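Long-range contacts in ribonucleoside triphosphate reductase (PDB 1L1L), which catalyses the adenosylcobalamin-dependent reduction of ribonucleoside triphosphates to 2'-deoxyribonucleoside triphosphates, as an allosterically regulated monomeric class II ribonucleotide reductase: residues G24-V29 with F608-V613; F180-Q185 with D236-Q241; S215-L220 with K249-L254; T483-R488 with V509-A514. All coordinates share one frame; numbering follows the deposited sequence.

Contact 1. Residues G24-V29 with F608-V613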
# COMPACT_ATOMS: atom_id res chain seq x y z
N GLY A 24 5.12 -20.93 -0.20
CA GLY A 24 4.20 -21.31 0.85
C GLY A 24 3.20 -22.22 0.16
O GLY A 24 3.26 -22.34 -1.07
N LYS A 25 2.31 -22.87 0.90
CA LYS A 25 1.33 -23.75 0.27
C LYS A 25 0.50 -23.02 -0.79
O LYS A 25 0.01 -23.65 -1.73
CB LYS A 25 0.41 -24.36 1.33
CG LYS A 25 1.08 -25.42 2.21
CD LYS A 25 1.50 -26.64 1.40
CE LYS A 25 2.28 -27.64 2.25
NZ LYS A 25 1.42 -28.22 3.33
N LEU A 26 0.35 -21.70 -0.66
CA LEU A 26 -0.44 -20.92 -1.62
C LEU A 26 0.50 -20.07 -2.48
O LEU A 26 0.06 -19.36 -3.39
CB LEU A 26 -1.40 -19.96 -0.90
CG LEU A 26 -2.17 -20.37 0.36
CD1 LEU A 26 -2.99 -19.19 0.88
CD2 LEU A 26 -3.07 -21.52 0.05
N GLY A 27 1.80 -20.15 -2.19
CA GLY A 27 2.79 -19.35 -2.89
C GLY A 27 2.84 -19.30 -4.41
O GLY A 27 2.64 -18.25 -5.01
N TRP A 28 3.14 -20.43 -5.04
CA TRP A 28 3.26 -20.44 -6.49
C TRP A 28 2.00 -19.98 -7.19
O TRP A 28 2.06 -19.22 -8.16
CB TRP A 28 3.61 -21.83 -7.00
CG TRP A 28 3.87 -21.83 -8.44
CD1 TRP A 28 5.02 -21.45 -9.07
CD2 TRP A 28 2.95 -22.21 -9.47
NE1 TRP A 28 4.87 -21.56 -10.43
CE2 TRP A 28 3.61 -22.03 -10.70
CE3 TRP A 28 1.63 -22.68 -9.47
CZ2 TRP A 28 3.00 -22.31 -11.92
CZ3 TRP A 28 1.02 -22.95 -10.68
CH2 TRP A 28 1.71 -22.77 -11.89
N VAL A 29 0.86 -20.46 -6.72
CA VAL A 29 -0.40 -20.07 -7.32
C VAL A 29 -0.57 -18.55 -7.26
O VAL A 29 -0.92 -17.91 -8.26
CB VAL A 29 -1.58 -20.75 -6.59
CG1 VAL A 29 -2.88 -20.27 -7.15
CG2 VAL A 29 -1.46 -22.27 -6.72
N PHE A 608 -6.75 -25.38 0.34
CA PHE A 608 -5.32 -25.60 0.59
C PHE A 608 -5.05 -25.88 2.06
O PHE A 608 -5.20 -24.99 2.91
CB PHE A 608 -4.47 -24.38 0.19
CG PHE A 608 -4.49 -24.07 -1.29
CD1 PHE A 608 -5.61 -23.47 -1.88
CD2 PHE A 608 -3.39 -24.37 -2.09
CE1 PHE A 608 -5.62 -23.19 -3.25
CE2 PHE A 608 -3.39 -24.10 -3.45
CZ PHE A 608 -4.51 -23.50 -4.04
N PRO A 609 -4.69 -27.12 2.41
CA PRO A 609 -4.40 -27.44 3.82
C PRO A 609 -3.12 -26.70 4.19
O PRO A 609 -2.16 -26.71 3.42
CB PRO A 609 -4.21 -28.96 3.80
CG PRO A 609 -5.06 -29.40 2.63
CD PRO A 609 -4.75 -28.35 1.59
N ILE A 610 -3.09 -26.04 5.35
CA ILE A 610 -1.90 -25.30 5.75
C ILE A 610 -1.55 -25.41 7.23
O ILE A 610 -2.40 -25.25 8.10
CB ILE A 610 -2.01 -23.79 5.42
CG1 ILE A 610 -2.12 -23.59 3.91
CG2 ILE A 610 -0.79 -23.04 5.96
CD1 ILE A 610 -2.20 -22.14 3.48
N LYS A 611 -0.28 -25.68 7.49
CA LYS A 611 0.21 -25.81 8.86
C LYS A 611 1.09 -24.62 9.18
O LYS A 611 2.05 -24.33 8.46
CB LYS A 611 1.02 -27.09 9.03
CG LYS A 611 1.61 -27.25 10.42
CD LYS A 611 2.31 -28.60 10.58
CE LYS A 611 2.83 -28.78 12.01
NZ LYS A 611 3.47 -30.12 12.21
N ALA A 612 0.78 -23.92 10.26
CA ALA A 612 1.57 -22.76 10.65
C ALA A 612 2.81 -23.20 11.40
O ALA A 612 2.80 -24.22 12.10
CB ALA A 612 0.75 -21.82 11.51
N VAL A 613 3.88 -22.43 11.25
CA VAL A 613 5.13 -22.70 11.94
C VAL A 613 4.84 -22.73 13.44
O VAL A 613 4.03 -21.94 13.94
CB VAL A 613 6.16 -21.60 11.67
CG1 VAL A 613 7.42 -21.84 12.47
CG2 VAL A 613 6.48 -21.56 10.19
O HOH W 1 2.10 -26.11 5.05

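Contact 2. Residues F180-Q185 with D236-Q241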
# COMPACT_ATOMS: atom_id res chain seq x y z
N PHE A 180 -17.36 30.77 -7.07
CA PHE A 180 -18.35 30.58 -8.14
C PHE A 180 -18.93 29.19 -8.25
O PHE A 180 -18.20 28.19 -8.20
CB PHE A 180 -17.73 30.94 -9.50
CG PHE A 180 -16.86 32.15 -9.48
CD1 PHE A 180 -17.38 33.40 -9.16
CD2 PHE A 180 -15.51 32.04 -9.78
CE1 PHE A 180 -16.56 34.53 -9.14
CE2 PHE A 180 -14.68 33.16 -9.75
CZ PHE A 180 -15.21 34.41 -9.43
N ALA A 181 -20.25 29.11 -8.41
CA ALA A 181 -20.91 27.83 -8.60
C ALA A 181 -20.80 27.61 -10.10
O ALA A 181 -21.32 28.39 -10.88
CB ALA A 181 -22.36 27.92 -8.19
N ILE A 182 -20.10 26.54 -10.49
CA ILE A 182 -19.90 26.27 -11.91
C ILE A 182 -20.98 25.44 -12.58
O ILE A 182 -21.45 24.44 -12.04
CB ILE A 182 -18.54 25.56 -12.13
CG1 ILE A 182 -17.41 26.43 -11.58
CG2 ILE A 182 -18.34 25.28 -13.62
CD1 ILE A 182 -17.30 27.80 -12.20
N ASP A 183 -21.37 25.86 -13.78
CA ASP A 183 -22.37 25.14 -14.57
C ASP A 183 -21.54 24.15 -15.38
O ASP A 183 -20.67 24.55 -16.16
CB ASP A 183 -23.11 26.11 -15.49
CG ASP A 183 -24.18 25.41 -16.31
OD1 ASP A 183 -24.99 24.66 -15.71
OD2 ASP A 183 -24.21 25.59 -17.55
N LEU A 184 -21.81 22.86 -15.21
CA LEU A 184 -21.03 21.83 -15.91
C LEU A 184 -21.78 20.91 -16.86
O LEU A 184 -22.82 20.33 -16.51
CB LEU A 184 -20.29 20.97 -14.88
CG LEU A 184 -19.46 19.79 -15.39
CD1 LEU A 184 -18.29 20.32 -16.19
CD2 LEU A 184 -18.97 18.95 -14.20
N GLN A 185 -21.23 20.76 -18.06
CA GLN A 185 -21.82 19.87 -19.05
C GLN A 185 -20.71 18.93 -19.50
O GLN A 185 -19.62 19.38 -19.83
CB GLN A 185 -22.34 20.65 -20.26
CG GLN A 185 -23.36 21.72 -19.93
CD GLN A 185 -23.91 22.37 -21.19
OE1 GLN A 185 -24.69 21.77 -21.92
NE2 GLN A 185 -23.47 23.60 -21.46
N ASP A 236 -10.44 24.45 -10.02
CA ASP A 236 -9.90 25.80 -10.04
C ASP A 236 -10.87 26.90 -10.54
O ASP A 236 -10.65 28.08 -10.27
CB ASP A 236 -8.60 25.86 -10.86
CG ASP A 236 -7.43 25.13 -10.18
OD1 ASP A 236 -7.33 25.18 -8.94
OD2 ASP A 236 -6.60 24.53 -10.89
N LEU A 237 -11.93 26.51 -11.25
CA LEU A 237 -12.90 27.48 -11.76
C LEU A 237 -13.87 27.94 -10.68
O LEU A 237 -14.72 28.80 -10.92
CB LEU A 237 -13.70 26.90 -12.92
CG LEU A 237 -12.99 26.76 -14.28
CD1 LEU A 237 -13.99 26.23 -15.29
CD2 LEU A 237 -12.44 28.12 -14.72
N HIS A 238 -13.76 27.35 -9.49
CA HIS A 238 -14.64 27.72 -8.40
C HIS A 238 -14.00 28.83 -7.55
O HIS A 238 -14.64 29.35 -6.65
CB HIS A 238 -14.93 26.51 -7.50
CG HIS A 238 -15.92 25.54 -8.08
ND1 HIS A 238 -15.61 24.69 -9.12
CD2 HIS A 238 -17.21 25.29 -7.75
CE1 HIS A 238 -16.67 23.95 -9.40
NE2 HIS A 238 -17.65 24.30 -8.59
N PHE A 239 -12.76 29.18 -7.86
CA PHE A 239 -12.03 30.19 -7.10
C PHE A 239 -11.48 31.34 -7.93
O PHE A 239 -10.74 31.14 -8.90
CB PHE A 239 -10.90 29.51 -6.31
CG PHE A 239 -11.35 28.32 -5.51
CD1 PHE A 239 -11.59 27.09 -6.13
CD2 PHE A 239 -11.58 28.43 -4.14
CE1 PHE A 239 -12.07 26.00 -5.40
CE2 PHE A 239 -12.06 27.35 -3.40
CZ PHE A 239 -12.30 26.13 -4.03
N ALA A 240 -11.83 32.56 -7.53
CA ALA A 240 -11.40 33.76 -8.24
C ALA A 240 -9.90 33.83 -8.52
O ALA A 240 -9.49 34.31 -9.57
CB ALA A 240 -11.84 35.00 -7.46
N GLN A 241 -9.09 33.37 -7.57
CA GLN A 241 -7.64 33.40 -7.71
C GLN A 241 -7.15 32.72 -8.99
O GLN A 241 -6.10 33.09 -9.54
CB GLN A 241 -6.99 32.73 -6.50
CG GLN A 241 -7.26 31.23 -6.43
CD GLN A 241 -6.70 30.60 -5.18
OE1 GLN A 241 -7.19 30.85 -4.08
NE2 GLN A 241 -5.66 29.78 -5.33

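Contact 3. Residues S215-L220 with K249-L254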
# COMPACT_ATOMS: atom_id res chain seq x y z
N SER A 215 -18.67 30.21 -22.76
CA SER A 215 -18.33 28.94 -22.11
C SER A 215 -16.86 28.55 -22.22
O SER A 215 -16.20 28.85 -23.22
CB SER A 215 -19.19 27.81 -22.69
OG SER A 215 -20.55 27.98 -22.36
N ILE A 216 -16.36 27.89 -21.19
CA ILE A 216 -14.98 27.41 -21.18
C ILE A 216 -15.10 25.99 -21.72
O ILE A 216 -15.95 25.23 -21.26
CB ILE A 216 -14.39 27.37 -19.76
CG1 ILE A 216 -14.45 28.77 -19.13
CG2 ILE A 216 -12.95 26.88 -19.81
CD1 ILE A 216 -14.05 28.81 -17.67
N TYR A 217 -14.27 25.66 -22.69
CA TYR A 217 -14.32 24.34 -23.30
C TYR A 217 -12.98 23.62 -23.29
O TYR A 217 -11.95 24.22 -23.60
CB TYR A 217 -14.85 24.48 -24.73
CG TYR A 217 -14.73 23.23 -25.58
CD1 TYR A 217 -13.53 22.90 -26.20
CD2 TYR A 217 -15.82 22.38 -25.75
CE1 TYR A 217 -13.41 21.75 -26.97
CE2 TYR A 217 -15.72 21.23 -26.52
CZ TYR A 217 -14.50 20.92 -27.13
OH TYR A 217 -14.38 19.78 -27.88
N TYR A 218 -13.00 22.34 -22.92
CA TYR A 218 -11.78 21.53 -22.86
C TYR A 218 -11.99 20.14 -23.45
O TYR A 218 -12.87 19.39 -23.04
CB TYR A 218 -11.30 21.40 -21.41
CG TYR A 218 -10.03 20.58 -21.24
CD1 TYR A 218 -9.87 19.72 -20.15
CD2 TYR A 218 -8.98 20.67 -22.16
CE1 TYR A 218 -8.71 18.97 -19.98
CE2 TYR A 218 -7.81 19.92 -22.00
CZ TYR A 218 -7.68 19.07 -20.91
OH TYR A 218 -6.54 18.32 -20.74
N ARG A 219 -11.16 19.81 -24.43
CA ARG A 219 -11.19 18.52 -25.10
C ARG A 219 -10.16 17.65 -24.38
O ARG A 219 -8.97 17.94 -24.43
CB ARG A 219 -10.80 18.70 -26.58
CG ARG A 219 -10.29 17.44 -27.26
CD ARG A 219 -11.38 16.41 -27.45
NE ARG A 219 -12.17 16.65 -28.65
CZ ARG A 219 -13.17 15.88 -29.04
NH1 ARG A 219 -13.51 14.82 -28.31
NH2 ARG A 219 -13.84 16.15 -30.16
N LEU A 220 -10.62 16.61 -23.69
CA LEU A 220 -9.71 15.76 -22.94
C LEU A 220 -8.85 14.80 -23.75
O LEU A 220 -9.36 13.99 -24.53
CB LEU A 220 -10.46 14.93 -21.89
CG LEU A 220 -10.73 15.60 -20.54
CD1 LEU A 220 -11.70 16.74 -20.74
CD2 LEU A 220 -11.27 14.57 -19.57
N LYS A 249 -19.11 28.89 -16.78
CA LYS A 249 -19.66 27.95 -17.74
C LYS A 249 -18.55 27.05 -18.26
O LYS A 249 -17.68 27.49 -19.01
CB LYS A 249 -20.31 28.71 -18.90
CG LYS A 249 -21.52 29.53 -18.49
CD LYS A 249 -22.20 30.18 -19.69
CE LYS A 249 -23.46 30.94 -19.27
NZ LYS A 249 -24.19 31.55 -20.43
N LEU A 250 -18.58 25.79 -17.84
CA LEU A 250 -17.57 24.82 -18.24
C LEU A 250 -18.14 23.66 -19.03
O LEU A 250 -19.15 23.07 -18.66
CB LEU A 250 -16.83 24.29 -17.01
CG LEU A 250 -15.77 23.22 -17.29
CD1 LEU A 250 -14.79 23.76 -18.34
CD2 LEU A 250 -15.04 22.85 -16.00
N ILE A 251 -17.48 23.33 -20.14
CA ILE A 251 -17.89 22.23 -20.98
C ILE A 251 -16.69 21.31 -21.17
O ILE A 251 -15.74 21.67 -21.85
CB ILE A 251 -18.36 22.71 -22.36
CG1 ILE A 251 -19.45 23.77 -22.22
CG2 ILE A 251 -18.86 21.51 -23.17
CD1 ILE A 251 -19.82 24.47 -23.52
N LEU A 252 -16.74 20.12 -20.57
CA LEU A 252 -15.65 19.16 -20.71
C LEU A 252 -16.06 18.09 -21.72
O LEU A 252 -17.08 17.40 -21.54
CB LEU A 252 -15.33 18.53 -19.35
CG LEU A 252 -14.77 19.50 -18.30
CD1 LEU A 252 -14.54 18.76 -16.98
CD2 LEU A 252 -13.46 20.10 -18.79
N ASP A 253 -15.27 17.96 -22.78
CA ASP A 253 -15.55 16.99 -23.84
C ASP A 253 -14.71 15.72 -23.64
O ASP A 253 -13.49 15.76 -23.74
CB ASP A 253 -15.20 17.62 -25.20
CG ASP A 253 -15.81 16.87 -26.36
OD1 ASP A 253 -15.80 15.62 -26.34
OD2 ASP A 253 -16.28 17.53 -27.32
N LEU A 254 -15.38 14.60 -23.36
CA LEU A 254 -14.71 13.31 -23.15
C LEU A 254 -15.03 12.34 -24.29
O LEU A 254 -15.15 11.13 -24.08
CB LEU A 254 -15.16 12.67 -21.82
CG LEU A 254 -15.52 13.57 -20.63
CD1 LEU A 254 -15.68 12.69 -19.40
CD2 LEU A 254 -14.46 14.62 -20.40
O HOH W 2 -11.86 13.57 -24.84

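Contact 4. Residues T483-R488 with V509-A514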
# COMPACT_ATOMS: atom_id res chain seq x y z
N THR A 483 10.01 -19.67 16.81
CA THR A 483 10.97 -20.70 16.49
C THR A 483 12.26 -20.45 17.25
O THR A 483 12.66 -21.25 18.10
CB THR A 483 11.26 -20.71 14.98
OG1 THR A 483 10.04 -20.94 14.27
CG2 THR A 483 12.27 -21.81 14.62
N ARG A 484 12.88 -19.32 16.96
CA ARG A 484 14.14 -18.94 17.56
C ARG A 484 14.14 -18.69 19.07
O ARG A 484 15.19 -18.79 19.71
CB ARG A 484 14.70 -17.73 16.82
CG ARG A 484 16.20 -17.68 16.79
CD ARG A 484 16.69 -16.73 15.71
NE ARG A 484 18.15 -16.61 15.71
CZ ARG A 484 18.82 -15.73 14.99
NH1 ARG A 484 18.17 -14.87 14.21
NH2 ARG A 484 20.15 -15.67 15.06
N LEU A 485 12.98 -18.40 19.66
CA LEU A 485 12.92 -18.13 21.09
C LEU A 485 12.17 -19.21 21.88
O LEU A 485 12.41 -19.41 23.07
CB LEU A 485 12.24 -16.78 21.36
CG LEU A 485 12.86 -15.49 20.83
CD1 LEU A 485 11.93 -14.32 21.16
CD2 LEU A 485 14.23 -15.27 21.44
N GLY A 486 11.24 -19.89 21.21
CA GLY A 486 10.46 -20.91 21.87
C GLY A 486 9.21 -20.31 22.48
O GLY A 486 8.31 -21.04 22.91
N ASN A 487 9.14 -18.98 22.52
CA ASN A 487 7.99 -18.29 23.08
C ASN A 487 7.77 -16.95 22.39
O ASN A 487 8.56 -16.55 21.53
CB ASN A 487 8.20 -18.05 24.58
CG ASN A 487 9.49 -17.31 24.87
OD1 ASN A 487 10.59 -17.86 24.75
ND2 ASN A 487 9.38 -16.03 25.24
N ARG A 488 6.71 -16.25 22.77
CA ARG A 488 6.39 -14.96 22.18
C ARG A 488 7.15 -13.83 22.85
O ARG A 488 7.36 -13.85 24.08
CB ARG A 488 4.88 -14.72 22.26
CG ARG A 488 4.07 -15.81 21.57
CD ARG A 488 2.61 -15.43 21.44
NE ARG A 488 2.00 -15.20 22.74
CZ ARG A 488 1.68 -16.15 23.60
NH1 ARG A 488 1.91 -17.43 23.31
NH2 ARG A 488 1.11 -15.83 24.76
N VAL A 509 6.66 -7.76 29.80
CA VAL A 509 8.04 -8.18 30.03
C VAL A 509 8.47 -8.81 28.72
O VAL A 509 7.88 -9.80 28.27
CB VAL A 509 8.14 -9.23 31.16
CG1 VAL A 509 9.60 -9.57 31.43
CG2 VAL A 509 7.48 -8.70 32.42
N TYR A 510 9.48 -8.23 28.09
CA TYR A 510 9.96 -8.72 26.81
C TYR A 510 11.12 -9.68 26.96
O TYR A 510 11.93 -9.56 27.88
CB TYR A 510 10.42 -7.56 25.93
CG TYR A 510 9.35 -6.57 25.58
CD1 TYR A 510 8.18 -6.98 24.93
CD2 TYR A 510 9.50 -5.22 25.90
CE1 TYR A 510 7.19 -6.04 24.58
CE2 TYR A 510 8.53 -4.29 25.56
CZ TYR A 510 7.38 -4.70 24.90
OH TYR A 510 6.44 -3.77 24.55
N ASP A 511 11.19 -10.62 26.03
CA ASP A 511 12.27 -11.59 26.02
C ASP A 511 13.48 -10.80 25.54
O ASP A 511 13.57 -10.45 24.36
CB ASP A 511 11.94 -12.72 25.04
CG ASP A 511 12.82 -13.93 25.24
OD1 ASP A 511 14.06 -13.78 25.10
OD2 ASP A 511 12.28 -15.01 25.54
N LYS A 512 14.39 -10.51 26.46
CA LYS A 512 15.59 -9.73 26.16
C LYS A 512 16.42 -10.25 24.99
O LYS A 512 17.24 -9.52 24.42
CB LYS A 512 16.46 -9.63 27.42
CG LYS A 512 15.73 -8.99 28.61
CD LYS A 512 16.63 -8.80 29.84
CE LYS A 512 16.97 -10.12 30.54
NZ LYS A 512 17.92 -10.99 29.77
N ARG A 513 16.22 -11.52 24.62
CA ARG A 513 16.94 -12.10 23.49
C ARG A 513 16.45 -11.40 22.22
O ARG A 513 17.24 -11.07 21.33
CB ARG A 513 16.66 -13.61 23.40
CG ARG A 513 17.29 -14.47 24.50
CD ARG A 513 16.83 -15.93 24.41
NE ARG A 513 15.41 -16.08 24.72
CZ ARG A 513 14.70 -17.19 24.53
NH1 ARG A 513 15.26 -18.28 24.03
NH2 ARG A 513 13.41 -17.21 24.84
N ALA A 514 15.14 -11.15 22.15
CA ALA A 514 14.54 -10.49 20.99
C ALA A 514 15.11 -9.11 20.71
O ALA A 514 15.31 -8.72 19.56
CB ALA A 514 13.03 -10.40 21.17

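Contact 1. Residues G24-V29 with F608-V613
Lys-25, whose aliphatic chain runs antiparallel alongside Ile-610, ends in a polar link to the same strand: its NZ donates to a water oxygen at 2.8 Å, and the backbone N of Lys-611 reaches that water only weakly. The contact sets the turn that leads into helix 27-32 against the last residues of strand 603-611, an inner strand of a four-stranded antiparallel sheet. The turn is closed by a bond from Gly-27 N to Gly-24 O (2.9 Å). Lys-25 lies with CB 3.7 Å from CG1 of Ile-610; chi1 of -72° puts its CG 3.7 Å from the carbonyl O of Pro-609, and the bend at chi2 turns the rest of the chain. Leu-26 meets Ile-610 at about a right angle, with CG 3.6 Å from Ile-610 CD1. Its CD2 branch lies against Phe-608, although the modelled spacing there is too short to be trusted. Leu-587 of helix 583-589 touches both Val-29 and Phe-608, and the ring of Tyr-592 also meets that of Phe-608, their planes about 45° apart. At the helix end of the contact, CG2 of Val-29 approaches CE2 of Phe-608 at 4.2 Å, while Lys-25 O sits 3.5 Å from Phe-608 CD2.

Contact 2. Residues F180-Q185 with D236-Q241
The imidazole of His-238 carries Ile-182 on one face: CG1 stands 3.5 Å from the ring centroid and 17° off the ring normal, a CH-pi contact displaced toward the rim near CE1. The other flat group, the Phe-180 ring, takes the carbonyl O of Leu-237 at its edge, in plane, 3.5 Å from CD2. Farther round that ring CE2 comes 3.7 Å from CA of Ala-240, and CZ meets the methyl CB of Ala-240 at 3.9 Å. Ile-182 can cover the imidazole because CG1 stands beside its backbone N (chi1 -57°), and a second bend sends CD1 on toward Leu-237, 3.8 Å from its CB. These side chains belong to the B12-dependent insertion domain, where the residues entering strand 183-187, an edge strand of a three-stranded parallel sheet, rest on the type I beta turn from Asp-236 to Phe-239. That turn follows helix 224-236 in the crossover to the central strand 249-253. Polar fixation of the imidazole comes from outside: ND1 bonds to Leu-234 O and NE2 to OD1 of Asn-289, on helix 275-289, which also takes the backbone N of Ile-182. With an oxygen facing each ring nitrogen, the imidazole may favour the doubly protonated form. One backbone bond crosses the contact, from Phe-180 N to His-238 O at 3.1 Å.

Contact 3. Residues S215-L220 with K249-L254
Lys-249 opens the pairing with its carbonyl O, which accepts from Ile-216 N at 2.6 Å, while its CB packs against OG of Ser-215 and its NZ turns away to a salt bridge with Asp-212. Leu-250 bridges with Ile-216 in parallel register. Its CD1 lies 3.9 Å from Ile-216 CB, on the sheet face that also carries Tyr-218 and Leu-252 and is packed by helix 224-236. Ile-251 N donates to Ile-216 O (2.7 Å), and its O accepts from Tyr-218 N (3.0 Å). Strand 249-253 is central in the insertion-domain sheet, between strand 183-187 and the edge strand 216-219; a beta-alpha-beta crossover joins it to the latter, 13° apart. Leu-252 brings CD2 to the Tyr-218 ring edge, in plane, and to CB of that tyrosine at 3.6 Å. Asp-253 N then binds Tyr-218 O, and its O takes Leu-220 N at 3.0 Å and a water shared with Leu-220 O. Its carboxylate, on the opposite face, has OD2 met by Tyr-217 OH at 3.0 Å from above the carboxylate plane, and OD1 3.1 Å from Arg-219 NH1. Leu-254 lies alongside Leu-220, their CD2 methyls in contact. Asp-253 OD1 lies well out of the guanidinium plane, so this salt bridge is purely electrostatic; with Arg-219 (NH1 also pairs with Asp-256), Tyr-217 OH and Ser-255 OG around it, the buried carboxylate is probably stabilised as the anion.

Contact 4. Residues T483-R488 with V509-A514
Arg-513 reaches across to Leu-485 and Asn-487 while gripping Asp-511, two residues before it, side-on, NE to OD1 at 2.7 Å and NH2 to OD2 at 2.6 Å. The same NH2 donates to Leu-485 O at 3.0 Å, tilted from the guanidinium plane, and weakly to Asn-487 OD1, which lies at the guanidinium edge. The amide and guanidinium are nearly coplanar, 16° apart. Leu-485 O and Asn-487 OD1, both acceptors, lie close together, consistent with their sharing the donor NH2. Asn-487 answers with ND2, which donates in its amide plane to the anti lone pair of Asp-511 OD2 at 3.1 Å; chi1 of 55° turns the amide toward this carboxylate. Asp-511 is the N-cap of helix 512-536, its OD1 taking Arg-513 N as well, and each carboxylate oxygen therefore serves two donors. The network ties the end of helix 477-485, where Gly-486 breaks away with positive phi, to the start of helix 512-536, with the hairpin of strands 490-497 and 504-510 between them. Beneath the polar groups, CD2 of Leu-485 overlies one guanidinium face, 3.5 Å from Arg-513 CB. The other branch, CD1, meets the methyl CB of Ala-514 at 4.1 Å, and Met-517 adds to the packing round this leucine.

Contact 1 spans most of the chain, from residues 24-29 to 608-613, and the other three lie between its ends. Contacts 2 and 3 interleave in sequence and share the parallel sheet of the B12-dependent insertion domain, with centres 12 Å apart: strands 183-187 and 249-253 are neighbours, joined by Asp-183 O and Leu-250 N, and Leu-237 packs on Ile-216 and Leu-250. Contact 4 comes later in the chain, 25 Å from contact 1 between centres, and touches it where Val-613 meets Thr-483. The two pairs lie on opposite sides of the chain's centre, 53 to 64 Å apart between centres, so contacts 2 and 3 belong to the insertion domain, and contacts 1 and 4 to parts of the fold on the far side of the monomer.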